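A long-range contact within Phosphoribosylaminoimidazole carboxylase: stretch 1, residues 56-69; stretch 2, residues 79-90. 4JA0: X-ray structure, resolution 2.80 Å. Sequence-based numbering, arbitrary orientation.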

# COMPACT_ATOMS: atom_id res chain seq x y z
N LYS A 56 -32.93 37.87 -52.43
CA LYS A 56 -32.43 37.14 -51.25
C LYS A 56 -31.11 36.33 -51.38
O LYS A 56 -30.69 35.68 -50.42
CB LYS A 56 -33.53 36.21 -50.70
CG LYS A 56 -33.65 34.83 -51.35
CD LYS A 56 -34.39 33.87 -50.40
CE LYS A 56 -34.31 32.37 -50.79
NZ LYS A 56 -32.97 31.83 -51.21
N ALA A 57 -30.47 36.36 -52.54
CA ALA A 57 -29.23 35.61 -52.70
C ALA A 57 -28.13 36.14 -51.77
O ALA A 57 -27.30 35.37 -51.26
CB ALA A 57 -28.76 35.64 -54.14
N ALA A 58 -28.11 37.45 -51.55
CA ALA A 58 -27.11 38.04 -50.66
C ALA A 58 -27.37 37.64 -49.21
O ALA A 58 -26.43 37.33 -48.48
CB ALA A 58 -27.11 39.55 -50.80
N ILE A 59 -28.64 37.60 -48.82
CA ILE A 59 -29.03 37.28 -47.45
C ILE A 59 -28.59 35.86 -47.10
O ILE A 59 -27.98 35.62 -46.05
CB ILE A 59 -30.56 37.35 -47.26
CG1 ILE A 59 -31.11 38.72 -47.65
CG2 ILE A 59 -30.94 36.97 -45.83
CD1 ILE A 59 -30.68 39.84 -46.73
N SER A 60 -28.88 34.93 -47.99
CA SER A 60 -28.49 33.54 -47.78
C SER A 60 -26.99 33.36 -47.68
O SER A 60 -26.51 32.77 -46.72
CB SER A 60 -29.04 32.66 -48.90
OG SER A 60 -30.45 32.60 -48.82
N ASN A 61 -26.25 33.91 -48.64
CA ASN A 61 -24.80 33.74 -48.69
C ASN A 61 -24.17 34.21 -47.38
O ASN A 61 -23.31 33.54 -46.79
CB ASN A 61 -24.22 34.50 -49.89
CG ASN A 61 -22.83 34.03 -50.26
OD1 ASN A 61 -22.64 32.89 -50.66
ND2 ASN A 61 -21.85 34.92 -50.17
N GLN A 62 -24.64 35.36 -46.89
CA GLN A 62 -24.10 35.86 -45.63
C GLN A 62 -24.53 35.00 -44.45
O GLN A 62 -23.73 34.72 -43.56
CB GLN A 62 -24.50 37.32 -45.40
CG GLN A 62 -23.86 38.30 -46.35
CD GLN A 62 -24.32 39.71 -46.06
OE1 GLN A 62 -25.52 39.99 -46.05
NE2 GLN A 62 -23.37 40.61 -45.84
N THR A 63 -25.79 34.56 -44.45
CA THR A 63 -26.28 33.72 -43.37
C THR A 63 -25.40 32.48 -43.31
O THR A 63 -24.82 32.13 -42.29
CB THR A 63 -27.74 33.28 -43.59
OG1 THR A 63 -28.59 34.43 -43.74
CG2 THR A 63 -28.21 32.40 -42.42
N ASN A 64 -25.25 31.87 -44.47
CA ASN A 64 -24.47 30.66 -44.62
C ASN A 64 -23.01 30.78 -44.17
O ASN A 64 -22.53 29.97 -43.40
CB ASN A 64 -24.49 30.27 -46.07
CG ASN A 64 -24.09 28.89 -46.27
OD1 ASN A 64 -24.57 28.00 -45.57
ND2 ASN A 64 -23.17 28.66 -47.19
N ALA A 65 -22.32 31.80 -44.68
CA ALA A 65 -20.90 31.99 -44.40
C ALA A 65 -20.66 32.15 -42.91
O ALA A 65 -19.62 31.72 -42.37
CB ALA A 65 -20.38 33.21 -45.14
N LYS A 66 -21.63 32.77 -42.25
CA LYS A 66 -21.53 33.03 -40.82
C LYS A 66 -21.64 31.71 -40.04
O LYS A 66 -20.83 31.44 -39.15
CB LYS A 66 -22.60 34.04 -40.39
N VAL A 67 -22.61 30.89 -40.42
CA VAL A 67 -22.81 29.59 -39.78
C VAL A 67 -21.57 28.73 -39.94
O VAL A 67 -21.06 28.20 -38.96
CB VAL A 67 -24.06 28.87 -40.37
CG1 VAL A 67 -24.10 27.40 -39.95
CG2 VAL A 67 -25.34 29.59 -39.96
N PHE A 68 -21.04 28.65 -41.15
CA PHE A 68 -19.89 27.78 -41.41
C PHE A 68 -18.67 28.28 -40.64
O PHE A 68 -17.88 27.47 -40.18
CB PHE A 68 -19.62 27.67 -42.92
CG PHE A 68 -20.51 26.66 -43.63
CD1 PHE A 68 -20.96 26.90 -44.92
CD2 PHE A 68 -20.94 25.51 -42.99
CE1 PHE A 68 -21.80 25.99 -45.56
CE2 PHE A 68 -21.77 24.60 -43.64
CZ PHE A 68 -22.20 24.84 -44.92
N GLU A 69 -18.58 29.59 -40.45
CA GLU A 69 -17.49 30.15 -39.66
C GLU A 69 -17.63 29.70 -38.21
O GLU A 69 -16.63 29.35 -37.55
CB GLU A 69 -17.48 31.68 -39.72
N ALA A 79 -16.66 21.95 -46.22
CA ALA A 79 -16.16 22.22 -47.56
C ALA A 79 -15.98 23.73 -47.71
O ALA A 79 -15.39 24.20 -48.69
CB ALA A 79 -17.13 21.69 -48.61
N PHE A 80 -16.47 24.49 -46.74
CA PHE A 80 -16.50 25.95 -46.88
C PHE A 80 -15.12 26.58 -46.65
O PHE A 80 -14.45 26.31 -45.64
CB PHE A 80 -17.50 26.56 -45.92
CG PHE A 80 -17.54 28.05 -45.97
CD1 PHE A 80 -16.90 28.80 -45.00
CD2 PHE A 80 -18.20 28.71 -46.99
CE1 PHE A 80 -16.94 30.20 -45.04
CE2 PHE A 80 -18.23 30.10 -47.05
CZ PHE A 80 -17.60 30.84 -46.07
N VAL A 81 -14.72 27.45 -47.58
CA VAL A 81 -13.42 28.10 -47.51
C VAL A 81 -13.53 29.58 -47.16
O VAL A 81 -13.06 30.03 -46.13
CB VAL A 81 -12.66 28.00 -48.84
CG1 VAL A 81 -11.30 28.67 -48.69
CG2 VAL A 81 -12.51 26.56 -49.28
N LYS A 82 -14.17 30.34 -48.05
CA LYS A 82 -14.35 31.77 -47.88
C LYS A 82 -15.39 32.32 -48.84
O LYS A 82 -15.67 31.73 -49.89
CB LYS A 82 -13.03 32.51 -48.08
CG LYS A 82 -12.47 32.37 -49.50
CD LYS A 82 -11.19 33.18 -49.70
CE LYS A 82 -10.61 32.95 -51.09
NZ LYS A 82 -9.37 33.73 -51.35
N ILE A 83 -15.93 33.48 -48.48
CA ILE A 83 -16.85 34.19 -49.35
C ILE A 83 -16.11 34.67 -50.60
O ILE A 83 -14.97 35.12 -50.53
CB ILE A 83 -17.51 35.38 -48.61
CG1 ILE A 83 -18.81 34.93 -47.95
CG2 ILE A 83 -17.81 36.52 -49.56
CD1 ILE A 83 -19.59 36.04 -47.27
N ALA A 84 -16.75 34.50 -51.76
CA ALA A 84 -16.15 34.97 -53.01
C ALA A 84 -16.72 36.34 -53.32
O ALA A 84 -15.99 37.26 -53.71
CB ALA A 84 -16.46 33.99 -54.15
N SER A 85 -18.02 36.48 -53.10
CA SER A 85 -18.71 37.74 -53.30
C SER A 85 -19.91 37.81 -52.38
O SER A 85 -20.04 37.05 -51.43
CB SER A 85 -19.18 37.91 -54.74
OG SER A 85 -20.00 36.83 -55.13
N GLU A 86 -20.82 38.70 -52.73
CA GLU A 86 -21.96 39.01 -51.89
C GLU A 86 -23.04 37.94 -52.04
O GLU A 86 -23.93 37.81 -51.19
CB GLU A 86 -22.47 40.41 -52.26
CG GLU A 86 -21.50 41.55 -51.84
CD GLU A 86 -20.08 41.45 -52.42
OE1 GLU A 86 -19.86 40.70 -53.40
OE2 GLU A 86 -19.17 42.13 -51.90
N THR A 87 -22.93 37.16 -53.11
CA THR A 87 -23.93 36.14 -53.42
C THR A 87 -23.32 34.76 -53.59
O THR A 87 -24.05 33.76 -53.70
CB THR A 87 -24.67 36.50 -54.70
OG1 THR A 87 -23.72 36.92 -55.69
CG2 THR A 87 -25.65 37.64 -54.44
N ALA A 88 -21.99 34.69 -53.57
CA ALA A 88 -21.29 33.43 -53.83
C ALA A 88 -20.19 33.12 -52.81
O ALA A 88 -19.71 34.00 -52.11
CB ALA A 88 -20.73 33.42 -55.25
N PHE A 89 -19.81 31.85 -52.73
CA PHE A 89 -18.67 31.45 -51.90
C PHE A 89 -17.84 30.31 -52.48
O PHE A 89 -18.31 29.53 -53.31
CB PHE A 89 -19.12 31.10 -50.47
CG PHE A 89 -19.91 29.82 -50.37
CD1 PHE A 89 -19.27 28.59 -50.35
CD2 PHE A 89 -21.29 29.86 -50.25
CE1 PHE A 89 -20.00 27.42 -50.25
CE2 PHE A 89 -22.02 28.70 -50.15
CZ PHE A 89 -21.37 27.47 -50.14
N LEU A 90 -16.61 30.20 -51.98
CA LEU A 90 -15.69 29.15 -52.39
C LEU A 90 -15.76 27.96 -51.47
O LEU A 90 -15.69 28.08 -50.24
CB LEU A 90 -14.25 29.68 -52.40
CG LEU A 90 -14.13 30.69 -53.53
CD1 LEU A 90 -12.88 31.55 -53.40
CD2 LEU A 90 -14.15 29.91 -54.85

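A helix can pack against a β-hairpin through a mixture of small and aromatic residues while a polar side chain reads the hairpin's backbone, and this contact is a compact example. N61 sits at its centre. Its CA-to-CB bond points toward the hairpin, and the t rotamer (chi1 -162°) carries the amide to the turn, where N61 ND2 donates a hydrogen bond to A88 O at 3.0 Å. That carbonyl also accepts hydrogen bonds from the backbone N of A84 and S85, so the asparagine is a third donor to an acceptor that the turn itself uses. N61 OD1, bonded elsewhere in the structure, lies 3.3 Å from F89 CD2, at the edge of the ring and near its plane.

One turn earlier, at A57 and A58, the helix comes close: A58 CA approaches E86 O to 3.2 Å in a CA-H...O contact, while T87, chi1 45° (p), brings CG2 to 3.7 Å from A57 CB. The CA-to-CB bond of E86 points sideways and the end of its side chain leads away; its closest atom to A58 is the backbone O.

Further along, contact becomes apolar. A65 CB meets I83 CD1 at 3.6 Å and F80 CZ at 3.8 Å; the extended chi2 of I83 (-176°) suits this reach, although its chi1 of -91° lies between wells. F80 (t) and F68 (m) lie with planes 30° apart but slid, barely overlapping, and F68 CB touches F80 CD1 at 3.6 Å.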